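Local structure of galactose mutarotase-like protein (Clostridium acetobutylicum, 3OS7) at residues A[183-188]-A[297-302]. The protein probably binds carbohydrates and interconverts the alpha and beta anomers of aldose sugars, acting as an aldose 1-epimerase. Numbering follows the deposited sequence.
Sequences GYHSAF and YACIEP
His185 and Glu301 run alongside each other, the imidazole stacked on the carboxylate with their planes 27° apart. Glu301 OE2 sits over one face of the ring toward its rim, 3.3 Å from His185 CE1. The ring reaches this place because His185 CG is anti to the backbone N (chi1 -157°), while the glutamate chain runs extended beyond CG. Cys299 SG meets the edge of the same ring, 3.5 Å from His185 ND1, and also lies 4.0 Å from Ala187 CB. Segment 297-302 pairs antiparallel with the two strand ends of 183-188, on either side of a break at His185 and Ser186, within the beta-sandwich of the galactose mutarotase family. Phe188 N to Ala298 O (2.8 Å) and Ala298 N to Phe188 O (3.0 Å) tie the regular end; beyond the irregular stretch Tyr184 N binds Pro302 O. Between them Ser186 O accepts Ile300 N. On the face opposite Ala187 and Cys299, Phe188 crosses Ile300 at about a right angle, Phe188 CE2 3.9 Å from Ile300 CB, while Tyr277 packs against both side chains and hydrogen-bonds Ser186 OG. His185 NE2 hydrogen-bonds a tartrate, probably from the crystallisation liquor, which may mark a pocket at this histidine, as would suit a sugar-binding relative.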
ATOM      1  N   GLY A 183      -4.777  -3.710  -2.326  1.00 11.11           N
ATOM      2  CA  GLY A 183      -4.376  -2.662  -1.417  1.00 12.24           C
ATOM      3  C   GLY A 183      -2.871  -2.626  -1.273  1.00 13.38           C
ATOM      4  O   GLY A 183      -2.148  -3.292  -2.023  1.00 12.73           O
ATOM      5  N   TYR A 184      -2.414  -1.793  -0.331  1.00 12.56           N
ATOM      6  CA  TYR A 184      -1.013  -1.687  -0.026  1.00 11.82           C
ATOM      7  C   TYR A 184      -0.795  -1.670   1.466  1.00 13.48           C
ATOM      8  O   TYR A 184      -1.581  -1.118   2.209  1.00 13.14           O
ATOM      9  CB  TYR A 184      -0.417  -0.415  -0.571  1.00 12.31           C
ATOM     10  CG  TYR A 184      -0.072  -0.472  -2.027  1.00 15.14           C
ATOM     11  CD1 TYR A 184      -1.007  -0.196  -2.992  1.00 19.06           C
ATOM     12  CD2 TYR A 184       1.224  -0.777  -2.432  1.00 20.15           C
ATOM     13  CE1 TYR A 184      -0.682  -0.257  -4.317  1.00 18.84           C
ATOM     14  CE2 TYR A 184       1.561  -0.846  -3.733  1.00 19.21           C
ATOM     15  CZ  TYR A 184       0.623  -0.555  -4.691  1.00 17.32           C
ATOM     16  OH  TYR A 184       0.977  -0.609  -6.030  1.00 22.14           O
ATOM     17  N   HIS A 185       0.325  -2.249   1.892  1.00 11.83           N
ATOM     18  CA  HIS A 185       0.696  -2.247   3.307  1.00 10.62           C
ATOM     19  C   HIS A 185       1.772  -1.185   3.576  1.00 13.93           C
ATOM     20  O   HIS A 185       2.749  -1.427   4.283  1.00 15.40           O
ATOM     21  CB  HIS A 185       1.181  -3.631   3.649  1.00 10.75           C
ATOM     22  CG  HIS A 185       1.082  -3.981   5.093  1.00 15.79           C
ATOM     23  ND1 HIS A 185       1.820  -3.338   6.060  1.00 16.51           N
ATOM     24  CD2 HIS A 185       0.381  -4.949   5.731  1.00 22.82           C
ATOM     25  CE1 HIS A 185       1.565  -3.882   7.243  1.00 22.03           C
ATOM     26  NE2 HIS A 185       0.691  -4.860   7.070  1.00 24.86           N
ATOM     27  N   SER A 186       1.546   0.011   3.052  1.00 12.94           N
ATOM     28  CA  SER A 186       2.582   1.035   2.956  1.00 12.08           C
ATOM     29  C   SER A 186       3.178   1.452   4.315  1.00 13.36           C
ATOM     30  O   SER A 186       2.446   1.802   5.247  1.00 12.44           O
ATOM     31  CB  SER A 186       1.979   2.248   2.249  1.00 13.66           C
ATOM     32  OG  SER A 186       1.292   1.822   1.080  1.00 14.80           O
ATOM     33  N   ALA A 187       4.507   1.430   4.393  1.00 11.97           N
ATOM     34  CA  ALA A 187       5.261   1.631   5.641  1.00 12.21           C
ATOM     35  C   ALA A 187       6.020   2.955   5.633  1.00 10.74           C
ATOM     36  O   ALA A 187       6.930   3.150   4.813  1.00 12.80           O
ATOM     37  CB  ALA A 187       6.235   0.459   5.859  1.00 10.83           C
ATOM     38  N   PHE A 188       5.625   3.853   6.534  1.00 12.09           N
ATOM     39  CA  PHE A 188       6.145   5.211   6.602  1.00 11.92           C
ATOM     40  C   PHE A 188       7.060   5.453   7.789  1.00 15.44           C
ATOM     41  O   PHE A 188       6.748   5.056   8.899  1.00 13.68           O
ATOM     42  CB  PHE A 188       4.977   6.199   6.689  1.00 13.74           C
ATOM     43  CG  PHE A 188       4.179   6.264   5.420  1.00 12.87           C
ATOM     44  CD1 PHE A 188       4.571   7.097   4.397  1.00 22.29           C
ATOM     45  CD2 PHE A 188       3.071   5.466   5.236  1.00 14.64           C
ATOM     46  CE1 PHE A 188       3.855   7.131   3.205  1.00 22.53           C
ATOM     47  CE2 PHE A 188       2.374   5.501   4.059  1.00 14.19           C
ATOM     48  CZ  PHE A 188       2.779   6.342   3.049  1.00 12.65           C
ATOM     49  N   TYR A 297       7.923   3.865  12.925  1.00 16.24           N
ATOM     50  CA  TYR A 297       7.184   3.778  11.670  1.00 14.55           C
ATOM     51  C   TYR A 297       5.712   3.517  11.914  1.00 15.64           C
ATOM     52  O   TYR A 297       5.293   3.148  13.020  1.00 16.11           O
ATOM     53  CB  TYR A 297       7.784   2.700  10.748  1.00 14.11           C
ATOM     54  CG  TYR A 297       7.348   1.272  10.979  1.00 16.42           C
ATOM     55  CD1 TYR A 297       7.855   0.511  12.034  1.00 16.02           C
ATOM     56  CD2 TYR A 297       6.496   0.642  10.081  1.00 16.76           C
ATOM     57  CE1 TYR A 297       7.458  -0.814  12.216  1.00 14.68           C
ATOM     58  CE2 TYR A 297       6.127  -0.659  10.234  1.00 18.80           C
ATOM     59  CZ  TYR A 297       6.585  -1.395  11.305  1.00 16.37           C
ATOM     60  OH  TYR A 297       6.183  -2.707  11.407  1.00 17.05           O
ATOM     61  N   ALA A 298       4.924   3.731  10.876  1.00 14.92           N
ATOM     62  CA  ALA A 298       3.529   3.366  10.901  1.00 13.88           C
ATOM     63  C   ALA A 298       3.123   2.960   9.501  1.00 13.05           C
ATOM     64  O   ALA A 298       3.631   3.508   8.523  1.00 12.89           O
ATOM     65  CB  ALA A 298       2.638   4.515  11.428  1.00 13.84           C
ATOM     66  N   CYS A 299       2.227   1.985   9.431  1.00 11.74           N
ATOM     67  CA  CYS A 299       1.603   1.588   8.181  1.00 10.70           C
ATOM     68  C   CYS A 299       0.242   2.242   7.947  1.00 10.42           C
ATOM     69  O   CYS A 299      -0.646   2.245   8.813  1.00 13.10           O
ATOM     70  CB  CYS A 299       1.457   0.094   8.092  1.00 12.49           C
ATOM     71  SG  CYS A 299       3.107  -0.732   8.026  1.00 16.68           S
ATOM     72  N   ILE A 300       0.090   2.756   6.739  1.00 10.85           N
ATOM     73  CA  ILE A 300      -1.138   3.430   6.304  1.00 12.15           C
ATOM     74  C   ILE A 300      -1.538   2.725   5.018  1.00 11.55           C
ATOM     75  O   ILE A 300      -0.853   2.850   3.997  1.00 12.92           O
ATOM     76  CB  ILE A 300      -0.902   4.942   6.098  1.00 14.31           C
ATOM     77  CG1 ILE A 300      -0.478   5.605   7.407  1.00 16.76           C
ATOM     78  CG2 ILE A 300      -2.202   5.603   5.566  1.00 16.57           C
ATOM     79  CD1 ILE A 300      -0.074   7.119   7.245  1.00 23.17           C
ATOM     80  N   GLU A 301      -2.623   1.953   5.093  1.00 10.45           N
ATOM     81  CA  GLU A 301      -2.877   0.839   4.193  1.00 10.12           C
ATOM     82  C   GLU A 301      -4.197   1.014   3.416  1.00  9.92           C
ATOM     83  O   GLU A 301      -5.234   0.575   3.867  1.00 12.06           O
ATOM     84  CB  GLU A 301      -2.893  -0.461   4.987  1.00 10.39           C
ATOM     85  CG  GLU A 301      -1.698  -0.638   5.980  1.00 16.27           C
ATOM     86  CD  GLU A 301      -1.792  -1.943   6.797  1.00 22.66           C
ATOM     87  OE1 GLU A 301      -2.529  -2.850   6.387  1.00 24.07           O
ATOM     88  OE2 GLU A 301      -1.148  -2.057   7.855  1.00 23.44           O
ATOM     89  N   PRO A 302      -4.127   1.626   2.234  1.00 12.03           N
ATOM     90  CA  PRO A 302      -5.319   1.776   1.418  1.00 11.98           C
ATOM     91  C   PRO A 302      -5.781   0.445   0.863  1.00 12.56           C
ATOM     92  O   PRO A 302      -4.950  -0.423   0.584  1.00 12.89           O
ATOM     93  CB  PRO A 302      -4.870   2.702   0.305  1.00 14.56           C
ATOM     94  CG  PRO A 302      -3.427   2.519   0.196  1.00 17.44           C
ATOM     95  CD  PRO A 302      -2.937   2.225   1.581  1.00  9.57           C
TER